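Local coordinates for xanthomonas outer protein D (Xanthomonas euvesicatoria, PDB 2OIX), which is a type III secreted cysteine protease that removes SUMO from modified proteins, represented here by an inactive form of its catalytic fragment, at residues Leu79-Arg84 against Leu115-Gln120; Tyr94-Gln99 against Tyr134-His139. The protein carries 1 engineered substitution. All coordinates share one frame; numbering follows the deposited sequence.

Interaction 1: Leu79-Arg84 against Leu115-Gln120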
loop_
_atom_site.group_PDB
_atom_site.type_symbol
_atom_site.label_atom_id
_atom_site.label_comp_id
_atom_site.label_asym_id
_atom_site.label_seq_id
_atom_site.Cartn_x
_atom_site.Cartn_y
_atom_site.Cartn_z
ATOM N N LEU A 79 1.691 3.267 1.315
ATOM C CA LEU A 79 1.619 4.398 0.421
ATOM C C LEU A 79 0.605 4.041 -0.685
ATOM O O LEU A 79 0.747 3.017 -1.346
ATOM C CB LEU A 79 2.992 4.660 -0.242
ATOM C CG LEU A 79 2.956 5.829 -1.158
ATOM C CD1 LEU A 79 2.664 7.131 -0.318
ATOM C CD2 LEU A 79 4.259 5.915 -1.990
ATOM N N VAL A 80 -0.356 4.923 -0.966
ATOM C CA VAL A 80 -1.328 4.671 -2.046
ATOM C C VAL A 80 -1.094 5.743 -3.115
ATOM O O VAL A 80 -0.999 6.963 -2.828
ATOM C CB VAL A 80 -2.800 4.687 -1.534
ATOM C CG1 VAL A 80 -3.813 4.489 -2.698
ATOM C CG2 VAL A 80 -2.999 3.643 -0.487
ATOM N N VAL A 81 -0.979 5.324 -4.350
ATOM C CA VAL A 81 -0.762 6.304 -5.420
ATOM C C VAL A 81 -1.929 6.199 -6.429
ATOM O O VAL A 81 -2.188 5.099 -6.931
ATOM C CB VAL A 81 0.577 6.071 -6.155
ATOM C CG1 VAL A 81 0.632 6.873 -7.376
ATOM C CG2 VAL A 81 1.809 6.370 -5.273
ATOM N N ASP A 82 -2.622 7.310 -6.715
ATOM C CA ASP A 82 -3.772 7.322 -7.595
ATOM C C ASP A 82 -3.415 8.198 -8.785
ATOM O O ASP A 82 -3.430 9.417 -8.688
ATOM C CB ASP A 82 -5.014 7.874 -6.870
ATOM C CG ASP A 82 -6.162 8.253 -7.841
ATOM O OD1 ASP A 82 -6.213 7.722 -8.984
ATOM O OD2 ASP A 82 -7.027 9.091 -7.499
ATOM N N ARG A 83 -3.021 7.575 -9.889
ATOM C CA ARG A 83 -2.651 8.363 -11.059
ATOM C C ARG A 83 -3.649 8.305 -12.204
ATOM O O ARG A 83 -3.272 8.458 -13.383
ATOM C CB ARG A 83 -1.233 8.029 -11.521
ATOM C CG ARG A 83 -1.080 6.570 -11.827
ATOM C CD ARG A 83 0.340 6.038 -11.688
ATOM N NE ARG A 83 0.228 4.593 -11.859
ATOM C CZ ARG A 83 1.189 3.711 -11.684
ATOM N NH1 ARG A 83 2.419 4.103 -11.357
ATOM N NH2 ARG A 83 0.898 2.425 -11.865
ATOM N N ARG A 84 -4.933 8.194 -11.869
ATOM C CA ARG A 84 -5.985 8.144 -12.886
ATOM C C ARG A 84 -5.949 9.444 -13.703
ATOM O O ARG A 84 -6.167 9.456 -14.916
ATOM C CB ARG A 84 -7.371 7.950 -12.282
ATOM C CG ARG A 84 -7.661 6.536 -11.806
ATOM C CD ARG A 84 -9.008 6.519 -11.164
ATOM N NE ARG A 84 -8.882 7.143 -9.848
ATOM C CZ ARG A 84 -9.904 7.339 -9.012
ATOM N NH1 ARG A 84 -11.144 6.996 -9.371
ATOM N NH2 ARG A 84 -9.685 7.908 -7.831
ATOM N N LEU A 115 9.009 6.745 -8.388
ATOM C CA LEU A 115 7.844 6.533 -9.252
ATOM C C LEU A 115 7.583 7.728 -10.172
ATOM O O LEU A 115 6.576 7.746 -10.903
ATOM C CB LEU A 115 6.585 6.192 -8.424
ATOM C CG LEU A 115 6.565 4.750 -7.895
ATOM C CD1 LEU A 115 5.506 4.642 -6.821
ATOM C CD2 LEU A 115 6.398 3.649 -8.958
ATOM N N GLY A 116 8.481 8.717 -10.128
ATOM C CA GLY A 116 8.273 9.972 -10.807
ATOM C C GLY A 116 7.382 11.028 -10.168
ATOM O O GLY A 116 7.010 12.010 -10.842
ATOM N N LEU A 117 7.080 10.890 -8.882
ATOM C CA LEU A 117 6.144 11.791 -8.214
ATOM C C LEU A 117 6.884 12.884 -7.487
ATOM O O LEU A 117 8.093 12.789 -7.273
ATOM C CB LEU A 117 5.234 11.024 -7.226
ATOM C CG LEU A 117 4.532 9.795 -7.823
ATOM C CD1 LEU A 117 3.596 9.297 -6.777
ATOM C CD2 LEU A 117 3.800 10.143 -9.116
ATOM N N ASP A 118 6.170 13.960 -7.178
ATOM C CA ASP A 118 6.699 15.007 -6.326
ATOM C C ASP A 118 6.373 14.573 -4.900
ATOM O O ASP A 118 5.231 14.653 -4.487
ATOM C CB ASP A 118 6.000 16.332 -6.615
ATOM C CG ASP A 118 6.453 17.440 -5.673
ATOM O OD1 ASP A 118 7.261 17.144 -4.749
ATOM O OD2 ASP A 118 6.007 18.602 -5.854
ATOM N N TYR A 119 7.382 14.151 -4.156
ATOM C CA TYR A 119 7.166 13.592 -2.814
ATOM C C TYR A 119 6.517 14.599 -1.862
ATOM O O TYR A 119 5.852 14.216 -0.902
ATOM C CB TYR A 119 8.486 13.024 -2.234
ATOM C CG TYR A 119 9.417 14.087 -1.715
ATOM C CD1 TYR A 119 9.321 14.548 -0.392
ATOM C CD2 TYR A 119 10.357 14.693 -2.565
ATOM C CE1 TYR A 119 10.174 15.587 0.082
ATOM C CE2 TYR A 119 11.204 15.709 -2.102
ATOM C CZ TYR A 119 11.101 16.150 -0.792
ATOM O OH TYR A 119 11.944 17.154 -0.387
ATOM N N GLN A 120 6.691 15.886 -2.142
ATOM C CA GLN A 120 6.136 16.920 -1.293
ATOM C C GLN A 120 4.616 16.949 -1.387
ATOM O O GLN A 120 3.962 17.445 -0.471
ATOM C CB GLN A 120 6.725 18.276 -1.635
ATOM C CG GLN A 120 8.157 18.381 -1.223
ATOM C CD GLN A 120 8.643 19.806 -1.219
ATOM O OE1 GLN A 120 9.534 20.182 -1.990
ATOM N NE2 GLN A 120 8.047 20.621 -0.356
HETATM O O HOH W 1 3.666 6.519 -11.310
#

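Interaction 2: Tyr94-Gln99 against Tyr134-His139. Engineered in segment 134-139: A136 (natural residue Cys).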
loop_
_atom_site.group_PDB
_atom_site.type_symbol
_atom_site.label_atom_id
_atom_site.label_comp_id
_atom_site.label_asym_id
_atom_site.label_seq_id
_atom_site.Cartn_x
_atom_site.Cartn_y
_atom_site.Cartn_z
ATOM N N TYR A 94 -0.091 6.299 4.966
ATOM C CA TYR A 94 -0.736 5.875 6.220
ATOM C C TYR A 94 0.308 5.157 7.076
ATOM O O TYR A 94 0.891 4.137 6.661
ATOM C CB TYR A 94 -1.932 4.952 5.966
ATOM C CG TYR A 94 -2.988 5.489 4.953
ATOM C CD1 TYR A 94 -4.101 6.177 5.412
ATOM C CD2 TYR A 94 -2.905 5.220 3.587
ATOM C CE1 TYR A 94 -5.096 6.648 4.553
ATOM C CE2 TYR A 94 -3.900 5.690 2.675
ATOM C CZ TYR A 94 -5.014 6.397 3.193
ATOM O OH TYR A 94 -5.998 6.867 2.359
ATOM N N ASP A 95 0.578 5.741 8.228
ATOM C CA ASP A 95 1.513 5.150 9.188
ATOM C C ASP A 95 0.837 5.004 10.543
ATOM O O ASP A 95 0.347 5.976 11.108
ATOM C CB ASP A 95 2.767 6.038 9.253
ATOM C CG ASP A 95 3.872 5.452 10.148
ATOM O OD1 ASP A 95 5.018 5.943 10.066
ATOM O OD2 ASP A 95 3.615 4.530 10.956
ATOM N N SER A 96 0.809 3.793 11.084
ATOM C CA SER A 96 0.045 3.545 12.231
ATOM C C SER A 96 0.874 3.749 13.506
ATOM O O SER A 96 0.365 3.552 14.652
ATOM C CB SER A 96 -0.449 2.118 12.129
ATOM O OG SER A 96 0.639 1.207 12.079
ATOM N N MET A 97 2.157 4.080 13.334
ATOM C CA MET A 97 3.101 4.159 14.458
ATOM C C MET A 97 2.789 5.387 15.265
ATOM O O MET A 97 2.749 6.489 14.719
ATOM C CB MET A 97 4.562 4.215 13.998
ATOM C CG MET A 97 5.583 4.013 15.155
ATOM S SD MET A 97 7.335 4.141 14.649
ATOM C CE MET A 97 7.660 2.414 14.227
ATOM N N ALA A 98 2.580 5.174 16.559
ATOM C CA ALA A 98 2.191 6.207 17.527
ATOM C C ALA A 98 3.138 7.415 17.542
ATOM O O ALA A 98 2.698 8.567 17.417
ATOM C CB ALA A 98 2.085 5.599 18.920
ATOM N N GLN A 99 4.430 7.145 17.719
ATOM C CA GLN A 99 5.448 8.178 17.603
ATOM C C GLN A 99 6.261 7.945 16.332
ATOM O O GLN A 99 7.170 7.101 16.292
ATOM C CB GLN A 99 6.329 8.236 18.858
ATOM C CG GLN A 99 5.652 8.908 20.057
ATOM C CD GLN A 99 6.249 8.484 21.384
ATOM O OE1 GLN A 99 6.955 7.477 21.466
ATOM N NE2 GLN A 99 5.965 9.251 22.437
ATOM N N TYR A 134 4.233 -5.058 16.705
ATOM C CA TYR A 134 4.070 -6.254 15.868
ATOM C C TYR A 134 2.894 -6.209 14.868
ATOM O O TYR A 134 2.815 -7.034 13.926
ATOM C CB TYR A 134 3.975 -7.505 16.747
ATOM C CG TYR A 134 5.313 -7.924 17.343
ATOM C CD1 TYR A 134 6.518 -7.661 16.669
ATOM C CD2 TYR A 134 5.377 -8.611 18.555
ATOM C CE1 TYR A 134 7.756 -8.057 17.213
ATOM C CE2 TYR A 134 6.600 -9.010 19.099
ATOM C CZ TYR A 134 7.783 -8.731 18.420
ATOM O OH TYR A 134 9.007 -9.124 18.947
ATOM N N SER A 135 1.995 -5.242 15.058
ATOM C CA SER A 135 0.803 -5.133 14.208
ATOM C C SER A 135 0.834 -4.066 13.089
ATOM O O SER A 135 -0.190 -3.818 12.452
ATOM C CB SER A 135 -0.440 -4.985 15.090
ATOM O OG SER A 135 -0.320 -3.859 15.954
ATOM N N ALA A 136 1.987 -3.468 12.802
ATOM C CA ALA A 136 2.047 -2.522 11.683
ATOM C C ALA A 136 1.504 -3.234 10.428
ATOM O O ALA A 136 0.682 -2.683 9.698
ATOM C CB ALA A 136 3.465 -1.975 11.488
ATOM N N GLY A 137 1.896 -4.498 10.248
ATOM C CA GLY A 137 1.466 -5.332 9.119
ATOM C C GLY A 137 -0.034 -5.507 8.973
ATOM O O GLY A 137 -0.569 -5.413 7.858
ATOM N N ASP A 138 -0.699 -5.810 10.086
ATOM C CA ASP A 138 -2.141 -5.928 10.135
ATOM C C ASP A 138 -2.804 -4.616 9.664
ATOM O O ASP A 138 -3.793 -4.636 8.914
ATOM C CB ASP A 138 -2.587 -6.270 11.564
ATOM C CG ASP A 138 -1.911 -7.561 12.139
ATOM O OD1 ASP A 138 -2.625 -8.462 12.672
ATOM O OD2 ASP A 138 -0.666 -7.658 12.164
ATOM N N HIS A 139 -2.274 -3.492 10.133
ATOM C CA HIS A 139 -2.838 -2.177 9.821
ATOM C C HIS A 139 -2.729 -1.864 8.304
ATOM O O HIS A 139 -3.688 -1.367 7.688
ATOM C CB HIS A 139 -2.183 -1.087 10.678
ATOM C CG HIS A 139 -2.719 -1.001 12.073
ATOM N ND1 HIS A 139 -2.228 -1.771 13.102
ATOM C CD2 HIS A 139 -3.684 -0.218 12.620
ATOM C CE1 HIS A 139 -2.868 -1.481 14.223
ATOM N NE2 HIS A 139 -3.770 -0.555 13.959
#

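Interaction 1: Leu79-Arg84 against Leu115-Gln120
V81 and L117 carry the apolar part of this contact and reach toward each other tip to tip. The methyl CD1 of L117 meets both branches of V81, 3.7 Å from V81 CG2 and 3.9 Å from V81 CG1. L117 CG stands anti to its carbonyl carbon, and with chi2 extended (-174°) CD1 points out to the fork of the valine. L115 adds a looser touch, with its CD1 4.4 Å from V81 CG2. Two leucines of the loop thus close on one valine of the strand.

The polar part runs through water. R83 NH1 gives a hydrogen bond to water 1 at 2.7 Å, and the water lies at the edge of the guanidinium, in its plane. The same water donates to L115 O over 3.2 Å. NH1 also bonds L56 O, and R83 NH2 bonds P62 O. The guanidinium is therefore held by backbone carbonyls as well as by the water.

Each segment also has polar bonds of its own. R84 grips D82 side-on in a salt bridge, with NE on OD1 at 2.9 Å and NH2 on OD2 at 2.9 Å. R84 NH2 also reaches D157 OD1 in a salt bridge. D82 OD1 takes R84 N from the other face of its carboxylate, forming an Asx turn where the strand ends. D118 forms a second Asx turn with Q120 N. G116, with positive phi (80°), closes helix 102-114 in a Schellman motif, and the chain then turns back toward the sheet.

The contact joins strand 75-82 to the loop between helix 102-114 and strand 123-125. Strands 64-71 and 90-94 flank strand 75-82. L115 also packs on L56 and A57 of helix 46-57, while L117 rests on A112 of helix 102-114.

Interaction 2: Tyr94-Gln99 against Tyr134-His139
S96 lies over one face of the H139 ring and makes a CH-pi contact with it. Its CB is 4.2 Å from the ring centroid, 27° off the normal, and 3.9 Å from H139 CG. The hydroxyl turns toward the start of helix 136-153, where S96 OG comes 4.0 Å from A136 CA. That touch is only van der Waals. A136 is an engineered residue in place of the natural cysteine.

No hydrogen bond crosses between the segments; each has bonds of its own. H139 ND1 donates to S135 O at 3.0 Å, almost straight (168°). The acceptor is in the ring plane, but the donor sits above the carbonyl plane. S135 O also accepts H139 N in the first turn of the helix. The ND1 bond ties the ring to the backbone of that turn and limits its rotation. In the other segment, D95 OD2 takes M97 N at 2.8 Å in an Asx turn and also bonds H75 NE2.

H75 packs on A136. H75, D95 and the natural cysteine of position 136 are consistent with the catalytic triad of Ulp1-type proteases, and Q130 probably belongs to the oxyanion hole. S96 OG bonds Q130 OE1 and H139 ND1 bonds S135 O, so beside this probable active site the two side chains meet only by van der Waals and CH-pi contact.

How the interactions relate
Interactions 1 and 2 have centres about 21 Å apart in the same Ulp1-type catalytic domain. Their segments alternate along the chain: 79-84, 94-99, 115-120, 134-139. Helix 102-114 links 94-99 to 115-120. The two interactions meet through adjacent antiparallel strands, 75-82 and 90-94, where V80 CG2 packs 3.9 Å from Y94 CE2. Interaction 1 joins the end of strand 75-82 to the loop after helix 102-114. Interaction 2 joins the loop after strand 90-94 to the start of helix 136-153. Strand 75-82 thus serves both regions: its end takes part in interaction 1, and its first residue, H75, lies at the probable active site beside interaction 2.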